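Local coordinates for protein FG41 Malonate Semialdehyde Decarboxylase (PDB 3MJZ) that is an enzyme of the tautomerase superfamily, built from beta-alpha-beta units and assembled as a trimer, at residues R4-S9 / T43-S48; S48-E53 / V65-V70. All coordinates share one frame; numbering follows the deposited sequence.

Interaction 1 of 2, residues R4-S9 / T43-S48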
# COMPACT_ATOMS: atom_id res chain seq x y z
N ARG A 4 7.54 1.30 -0.14
CA ARG A 4 7.23 -0.08 -0.42
C ARG A 4 7.93 -0.38 -1.72
O ARG A 4 7.53 0.14 -2.79
CB ARG A 4 5.71 -0.29 -0.56
CG ARG A 4 4.94 -0.13 0.74
CD ARG A 4 3.50 -0.63 0.69
NE ARG A 4 2.90 -0.38 2.00
CZ ARG A 4 2.87 -1.26 2.99
NH1 ARG A 4 3.34 -2.49 2.82
NH2 ARG A 4 2.33 -0.92 4.15
N ILE A 5 8.99 -1.17 -1.62
CA ILE A 5 9.71 -1.64 -2.83
C ILE A 5 9.28 -3.05 -3.17
O ILE A 5 9.60 -4.01 -2.45
CB ILE A 5 11.25 -1.56 -2.72
CG1 ILE A 5 11.69 -0.13 -2.40
CG2 ILE A 5 11.91 -2.01 -4.01
CD1 ILE A 5 12.39 0.02 -1.16
N ASP A 6 8.54 -3.18 -4.26
CA ASP A 6 8.11 -4.48 -4.72
C ASP A 6 8.93 -4.93 -5.94
O ASP A 6 8.87 -4.34 -7.01
CB ASP A 6 6.60 -4.49 -4.98
CG ASP A 6 5.80 -4.52 -3.69
OD1 ASP A 6 5.50 -5.64 -3.23
OD2 ASP A 6 5.45 -3.42 -3.15
N LEU A 7 9.73 -5.98 -5.73
CA LEU A 7 10.65 -6.45 -6.76
C LEU A 7 10.50 -7.95 -6.95
O LEU A 7 9.57 -8.52 -6.42
CB LEU A 7 12.09 -6.02 -6.45
CG LEU A 7 12.82 -6.30 -5.14
CD1 LEU A 7 14.24 -5.80 -5.30
CD2 LEU A 7 12.20 -5.58 -3.99
N THR A 8 11.39 -8.57 -7.71
CA THR A 8 11.25 -9.97 -8.10
C THR A 8 12.31 -10.92 -7.51
O THR A 8 13.44 -10.54 -7.22
CB THR A 8 11.23 -10.11 -9.66
OG1 THR A 8 12.43 -9.54 -10.22
CG2 THR A 8 9.96 -9.46 -10.26
N SER A 9 11.91 -12.18 -7.40
CA SER A 9 12.66 -13.21 -6.70
C SER A 9 13.97 -13.60 -7.37
O SER A 9 14.87 -14.14 -6.72
CB SER A 9 11.76 -14.44 -6.58
OG SER A 9 11.96 -15.06 -5.33
N THR A 43 9.44 -6.46 -0.79
CA THR A 43 8.69 -7.67 -1.08
C THR A 43 9.14 -8.24 -2.44
O THR A 43 8.87 -7.67 -3.52
CB THR A 43 7.15 -7.44 -1.01
OG1 THR A 43 6.81 -6.73 0.19
CG2 THR A 43 6.38 -8.77 -1.00
N ALA A 44 9.88 -9.36 -2.35
CA ALA A 44 10.29 -10.13 -3.51
C ALA A 44 9.19 -11.12 -3.91
O ALA A 44 8.74 -11.93 -3.10
CB ALA A 44 11.58 -10.85 -3.20
N HIS A 45 8.76 -11.05 -5.16
CA HIS A 45 7.72 -11.92 -5.67
C HIS A 45 8.28 -12.84 -6.75
O HIS A 45 9.29 -12.52 -7.38
CB HIS A 45 6.61 -11.07 -6.30
CG HIS A 45 6.04 -10.02 -5.40
ND1 HIS A 45 6.69 -8.83 -5.15
CD2 HIS A 45 4.87 -9.97 -4.73
CE1 HIS A 45 5.95 -8.10 -4.34
NE2 HIS A 45 4.85 -8.77 -4.07
N ASP A 46 7.60 -13.97 -6.96
CA ASP A 46 7.72 -14.73 -8.21
C ASP A 46 7.39 -13.72 -9.32
O ASP A 46 6.36 -13.06 -9.25
CB ASP A 46 6.72 -15.89 -8.22
CG ASP A 46 6.95 -16.89 -9.36
OD1 ASP A 46 6.00 -17.12 -10.16
OD2 ASP A 46 8.08 -17.46 -9.46
N PRO A 47 8.29 -13.55 -10.31
CA PRO A 47 8.08 -12.48 -11.29
C PRO A 47 6.70 -12.47 -11.93
O PRO A 47 6.26 -11.43 -12.41
CB PRO A 47 9.17 -12.76 -12.35
CG PRO A 47 10.26 -13.46 -11.57
CD PRO A 47 9.53 -14.32 -10.58
N SER A 48 6.01 -13.61 -11.93
CA SER A 48 4.72 -13.72 -12.60
C SER A 48 3.61 -13.05 -11.78
O SER A 48 2.53 -12.71 -12.31
CB SER A 48 4.38 -15.19 -12.89
OG SER A 48 4.10 -15.88 -11.69
O HOH W 1 6.64 -4.08 -0.61
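H45 reaches back from its strand to the backbone of L7. Its CB lies 3.9 Å from L7 O. CG, 4.0 Å from L7 O, is anti to the carbonyl carbon of H45 (chi1 -55°), and this turns the ring edge toward the neighbouring strand. ND1 donates to L7 O at 3.2 Å, in the carbonyl plane and 3° out of the ring plane. The backbone N of H45 donates to the same oxygen at 2.9 Å, so two N-H groups of one residue grip L7 O and fix the turn of the ring. The outer ring edge, at CE1 and NE2, faces D6 OD1, and the model's close approach there is doubtful. D6 OD2 forms a salt bridge with R4 NH1 of the second subunit. The strands are the parallel pair of a beta-alpha-beta unit, joined by helix 13-30. T43 N donates to I5 O at 3.0 Å, and L7 N to T43 O at 2.9 Å. T43 OG1 is hydrogen-bonded to a water that also donates weakly to D6 OD2. Just past the end of strand 2-8, S9 N donates to H45 O. T8 CG2 packs against P47 CA at 3.7 Å, the side chains crossing at about a right angle.

Interaction 2 of 2, residues S48-E53 / V65-V70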
# COMPACT_ATOMS: atom_id res chain seq x y z
N SER A 48 6.01 -13.61 -11.93
CA SER A 48 4.72 -13.72 -12.60
C SER A 48 3.61 -13.05 -11.78
O SER A 48 2.53 -12.71 -12.31
CB SER A 48 4.38 -15.19 -12.89
OG SER A 48 4.10 -15.88 -11.69
N ASP A 49 3.90 -12.83 -10.49
CA ASP A 49 3.02 -12.06 -9.61
C ASP A 49 3.02 -10.54 -9.86
O ASP A 49 2.12 -9.87 -9.44
CB ASP A 49 3.28 -12.39 -8.14
CG ASP A 49 2.82 -13.79 -7.78
OD1 ASP A 49 1.81 -14.25 -8.39
OD2 ASP A 49 3.46 -14.44 -6.92
N ILE A 50 4.04 -10.03 -10.54
CA ILE A 50 4.12 -8.61 -10.90
C ILE A 50 3.92 -8.48 -12.41
O ILE A 50 4.67 -9.09 -13.19
CB ILE A 50 5.46 -7.96 -10.49
CG1 ILE A 50 5.60 -7.92 -8.98
CG2 ILE A 50 5.57 -6.54 -11.03
CD1 ILE A 50 6.92 -7.32 -8.55
N ILE A 51 2.91 -7.71 -12.79
CA ILE A 51 2.54 -7.49 -14.20
C ILE A 51 2.54 -5.98 -14.45
O ILE A 51 1.62 -5.27 -14.02
CB ILE A 51 1.13 -8.07 -14.57
CG1 ILE A 51 1.00 -9.53 -14.10
CG2 ILE A 51 0.90 -7.97 -16.08
CD1 ILE A 51 -0.43 -9.98 -13.82
N ALA A 52 3.59 -5.50 -15.11
CA ALA A 52 3.79 -4.10 -15.41
C ALA A 52 4.08 -3.94 -16.90
O ALA A 52 5.07 -4.47 -17.40
CB ALA A 52 4.94 -3.55 -14.58
N GLU A 53 3.22 -3.23 -17.60
CA GLU A 53 3.39 -2.98 -19.02
C GLU A 53 3.80 -1.52 -19.25
O GLU A 53 4.37 -0.88 -18.36
CB GLU A 53 2.11 -3.37 -19.79
CG GLU A 53 1.94 -4.89 -19.95
CD GLU A 53 0.52 -5.36 -20.29
OE1 GLU A 53 -0.27 -4.63 -20.92
OE2 GLU A 53 0.20 -6.50 -19.94
N VAL A 65 10.81 -6.55 -12.91
CA VAL A 65 10.27 -5.20 -12.62
C VAL A 65 10.53 -4.79 -11.17
O VAL A 65 10.51 -5.64 -10.27
CB VAL A 65 8.76 -5.11 -12.90
CG1 VAL A 65 8.20 -3.76 -12.46
CG2 VAL A 65 8.45 -5.32 -14.40
N VAL A 66 10.82 -3.51 -10.95
CA VAL A 66 10.99 -2.91 -9.61
C VAL A 66 10.00 -1.76 -9.47
O VAL A 66 10.19 -0.70 -10.06
CB VAL A 66 12.43 -2.37 -9.38
CG1 VAL A 66 12.58 -1.78 -7.98
CG2 VAL A 66 13.47 -3.47 -9.60
N ILE A 67 8.94 -1.99 -8.70
CA ILE A 67 7.93 -0.97 -8.44
C ILE A 67 8.19 -0.34 -7.07
O ILE A 67 8.19 -1.04 -6.06
CB ILE A 67 6.50 -1.57 -8.55
CG1 ILE A 67 6.22 -2.02 -10.00
CG2 ILE A 67 5.43 -0.57 -8.11
CD1 ILE A 67 5.28 -3.18 -10.13
N ILE A 68 8.44 0.97 -7.07
CA ILE A 68 8.68 1.79 -5.85
C ILE A 68 7.47 2.71 -5.61
O ILE A 68 7.15 3.53 -6.45
CB ILE A 68 9.94 2.73 -5.98
CG1 ILE A 68 11.06 2.13 -6.85
CG2 ILE A 68 10.47 3.15 -4.63
CD1 ILE A 68 11.59 0.87 -6.32
N HIS A 69 6.84 2.55 -4.46
CA HIS A 69 5.64 3.27 -4.06
C HIS A 69 6.04 4.14 -2.85
O HIS A 69 6.37 3.64 -1.77
CB HIS A 69 4.57 2.24 -3.69
CG HIS A 69 3.16 2.75 -3.72
ND1 HIS A 69 2.84 4.10 -3.69
CD2 HIS A 69 1.99 2.09 -3.70
CE1 HIS A 69 1.53 4.23 -3.71
NE2 HIS A 69 0.99 3.03 -3.69
N VAL A 70 6.07 5.44 -3.08
CA VAL A 70 6.55 6.39 -2.09
C VAL A 70 5.36 7.00 -1.36
O VAL A 70 4.43 7.56 -1.98
CB VAL A 70 7.43 7.46 -2.75
CG1 VAL A 70 7.96 8.43 -1.72
CG2 VAL A 70 8.59 6.79 -3.49
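The CG2 methyl of I50 meets the CD1 methyl of I67 at 3.5 Å. The two side chains run antiparallel and overlap where these methyls touch. I50 CG2 also touches V65, 4.0 Å from its CB and 4.1 Å from its CG1. This methyl is anti to the backbone N of I50 (chi1 -66°, measured to CG1), which directs it across to both partners. A52 CB fits against the fork of V65, with CG1 and CG2 each 3.9 Å away. It also lies at the margin of I67 CD1, at 4.5 Å. The contact is wholly apolar, and I50, V65 and I67 are buried. The backbones stay well apart: the nearest CA atoms, those of A52 and V65, are 7.1 Å from each other. Thus strand 50-52 packs by its side chains on the start of strand 66-73, which is an inner strand of the mixed four-stranded sheet of this tautomerase fold. I51, between the two inward residues, turns away and packs on Q40 of the second subunit. I50, I51 and A52 pair with a strand of that subunit in an antiparallel ladder, so a sheet runs on across the interface. On the other segment, backbone hydrogen bonds hold V66 to D101 and F103. The side chain of I67 also packs on F103. T8 touches I50, and R61 touches A52.

How the interactions relate
Interaction 1 and interaction 2 lie side by side, with centres 7 Å apart. They share S48, since strand 39-45 runs through the short 3-10 turn into strand 50-52. Strand 2-8 of interaction 1 is the sheet neighbour of strand 66-73 of interaction 2. Probable hydrogen bonds join them: D6 N lies 2.8 Å from I67 O, and R4 O lies 3.0 Å from H69 N. I50 CD1 packs against the backbone oxygen L7 O at 3.6 Å. Of the side chains, I5 CG2 meets I68 CD1 at 3.7 Å. Both contacts reach the second subunit, 4-9 / 43-48 through salt bridges to R4 and R13 of that subunit and 48-53 / 65-70 through a beta ladder.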